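Local coordinates for protein GTN Reductase (PDB 5N6G) that probably reduces activated carbon-carbon double bonds with a bound flavin mononucleotide, as an ene-reductase of the Old Yellow Enzyme family, at residues R209-V214 with I229-V234. Residues are numbered along the deposited sequence; the frame is centred on the assembly and turned at random.
Sequences RFLLEV and IRLSPV. With FMN (flavin mononucleotide), chain B.
L211 reaches from the helix to the barrel strand and lays its forked end against two strand residues, both methyls near I229 CD1 and CD1 also near L231 CD2. Its CD2 lies 3.9 Å from CD1 of I229, while its CD1 lies 4.1 Å from CD2 of L231, so the isobutyl fork rests over the ends of both side chains. With CG anti to the backbone N (chi1 -178°), L211 extends off the helix; I229, likewise extended through CG1, brings its terminal CD1 up to CG and both methyls of the leucine. L231 meets that fork at about a right angle. No hydrogen bond joins the segments, and the join is purely apolar and buried.

Between I229 and L231 in the strand, R230 turns to the cofactor instead. Its NH1 gives FMN O2 a hydrogen bond of 2.8 Å, bent to 140° at the hydrogen, and NH2 donates to the ribityl O3' over 3.1 Å; further bonds from NH1 to O2' and O3' are weak. The guanidinium thus spans the pyrimidine carbonyl and the ribityl chain, and its charge would probably favour negative charge at the N1-C2=O2 end of a reduced flavin.

This is a worked case of TIM-barrel layering: helix 204-222 packs outside strand 227-231, which hydrogen-bonds to I177 and to strand 263-267, while I185 and L189 of helix 184-189 and V252 of helix 245-256 also touch L211.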
# COMPACT_ATOMS: atom_id res chain seq x y z
N ARG A 209 3.10 -7.36 17.02
CA ARG A 209 3.71 -6.28 17.80
C ARG A 209 4.33 -5.23 16.91
O ARG A 209 4.15 -4.03 17.15
CB ARG A 209 4.76 -6.86 18.74
CG ARG A 209 5.40 -5.83 19.67
CD ARG A 209 6.43 -6.49 20.60
NE ARG A 209 5.87 -7.65 21.30
CZ ARG A 209 4.99 -7.58 22.28
NH1 ARG A 209 4.54 -6.40 22.70
NH2 ARG A 209 4.52 -8.69 22.83
N PHE A 210 5.10 -5.65 15.91
CA PHE A 210 5.75 -4.67 15.03
C PHE A 210 4.72 -3.82 14.28
O PHE A 210 4.85 -2.59 14.22
CB PHE A 210 6.70 -5.37 14.05
CG PHE A 210 7.44 -4.42 13.14
CD1 PHE A 210 8.38 -3.53 13.67
CD2 PHE A 210 7.20 -4.42 11.78
CE1 PHE A 210 9.06 -2.66 12.83
CE2 PHE A 210 7.89 -3.56 10.94
CZ PHE A 210 8.80 -2.68 11.45
N LEU A 211 3.71 -4.46 13.69
CA LEU A 211 2.66 -3.71 13.00
C LEU A 211 2.11 -2.63 13.91
O LEU A 211 1.95 -1.47 13.50
CB LEU A 211 1.56 -4.66 12.54
CG LEU A 211 0.39 -4.05 11.74
CD1 LEU A 211 -0.29 -5.11 10.90
CD2 LEU A 211 -0.66 -3.39 12.62
N LEU A 212 1.79 -2.99 15.15
CA LEU A 212 1.13 -2.03 16.02
C LEU A 212 2.10 -0.96 16.50
O LEU A 212 1.70 0.19 16.70
CB LEU A 212 0.46 -2.76 17.18
CG LEU A 212 -0.69 -3.67 16.76
CD1 LEU A 212 -1.12 -4.52 17.95
CD2 LEU A 212 -1.89 -2.88 16.25
N GLU A 213 3.39 -1.28 16.60
CA GLU A 213 4.37 -0.25 16.93
C GLU A 213 4.53 0.73 15.78
O GLU A 213 4.70 1.94 16.02
CB GLU A 213 5.72 -0.89 17.29
CG GLU A 213 5.72 -1.52 18.67
CD GLU A 213 6.99 -2.27 19.02
OE1 GLU A 213 7.79 -2.58 18.12
OE2 GLU A 213 7.18 -2.57 20.22
N VAL A 214 4.49 0.24 14.53
CA VAL A 214 4.53 1.13 13.37
C VAL A 214 3.32 2.04 13.38
O VAL A 214 3.44 3.26 13.22
CB VAL A 214 4.63 0.33 12.06
CG1 VAL A 214 4.47 1.25 10.85
CG2 VAL A 214 5.95 -0.45 11.99
N ILE A 229 -4.10 2.01 6.91
CA ILE A 229 -3.24 0.84 6.77
C ILE A 229 -3.84 -0.08 5.72
O ILE A 229 -5.06 -0.22 5.64
CB ILE A 229 -3.08 0.11 8.12
CG1 ILE A 229 -2.07 -1.04 8.03
CG2 ILE A 229 -4.44 -0.33 8.67
CD1 ILE A 229 -1.55 -1.48 9.39
N ARG A 230 -2.99 -0.74 4.95
CA ARG A 230 -3.42 -1.74 3.99
C ARG A 230 -3.05 -3.14 4.49
O ARG A 230 -1.91 -3.38 4.86
CB ARG A 230 -2.78 -1.50 2.61
CG ARG A 230 -3.44 -2.35 1.54
CD ARG A 230 -2.97 -2.03 0.15
NE ARG A 230 -4.08 -2.15 -0.79
CZ ARG A 230 -3.98 -2.52 -2.06
NH1 ARG A 230 -2.83 -2.90 -2.57
NH2 ARG A 230 -5.06 -2.52 -2.82
N LEU A 231 -4.00 -4.06 4.41
CA LEU A 231 -3.85 -5.43 4.90
C LEU A 231 -4.28 -6.40 3.81
O LEU A 231 -5.15 -6.09 3.00
CB LEU A 231 -4.69 -5.68 6.17
CG LEU A 231 -4.40 -4.75 7.33
CD1 LEU A 231 -5.51 -4.92 8.39
CD2 LEU A 231 -3.01 -5.04 7.87
N SER A 232 -3.70 -7.60 3.80
CA SER A 232 -3.97 -8.58 2.76
C SER A 232 -3.87 -9.97 3.40
O SER A 232 -2.82 -10.63 3.33
CB SER A 232 -3.01 -8.44 1.57
OG SER A 232 -1.65 -8.44 1.99
N PRO A 233 -4.95 -10.43 4.04
CA PRO A 233 -4.85 -11.62 4.92
C PRO A 233 -4.40 -12.91 4.25
O PRO A 233 -3.77 -13.73 4.92
CB PRO A 233 -6.29 -11.77 5.45
CG PRO A 233 -6.86 -10.40 5.40
CD PRO A 233 -6.22 -9.70 4.23
N VAL A 234 -4.70 -13.14 2.97
CA VAL A 234 -4.43 -14.45 2.39
C VAL A 234 -3.51 -14.41 1.19
O VAL A 234 -3.27 -15.45 0.59
CB VAL A 234 -5.74 -15.18 2.00
CG1 VAL A 234 -6.64 -15.37 3.21
CG2 VAL A 234 -6.49 -14.43 0.92
N1 FMN B . -0.33 -2.90 -4.14
C2 FMN B . 0.23 -2.14 -3.15
O2 FMN B . -0.16 -2.21 -1.96
N3 FMN B . 1.23 -1.24 -3.47
C4 FMN B . 1.78 -1.05 -4.72
O4 FMN B . 2.64 -0.19 -4.90
C4A FMN B . 1.20 -1.88 -5.75
N5 FMN B . 1.64 -1.74 -6.98
C5A FMN B . 0.98 -2.42 -7.98
C6 FMN B . 1.36 -2.19 -9.30
C7 FMN B . 0.65 -2.76 -10.35
C7M FMN B . 1.09 -2.45 -11.77
C8 FMN B . -0.45 -3.58 -10.09
C8M FMN B . -1.27 -4.16 -11.21
C9 FMN B . -0.82 -3.83 -8.78
C9A FMN B . -0.12 -3.25 -7.72
N10 FMN B . -0.54 -3.39 -6.38
C10 FMN B . 0.12 -2.75 -5.37
C1' FMN B . -1.80 -4.10 -6.12
C2' FMN B . -3.00 -3.20 -6.42
O2' FMN B . -3.04 -2.09 -5.51
C3' FMN B . -4.34 -3.94 -6.36
O3' FMN B . -4.48 -4.56 -5.08
C4' FMN B . -4.50 -5.00 -7.44
O4' FMN B . -4.23 -4.44 -8.73
C5' FMN B . -5.87 -5.65 -7.41
O5' FMN B . -6.90 -4.68 -7.67
P FMN B . -7.68 -4.53 -9.08
O1P FMN B . -8.41 -5.85 -9.28
O2P FMN B . -6.60 -4.35 -10.13
O3P FMN B . -8.57 -3.35 -8.90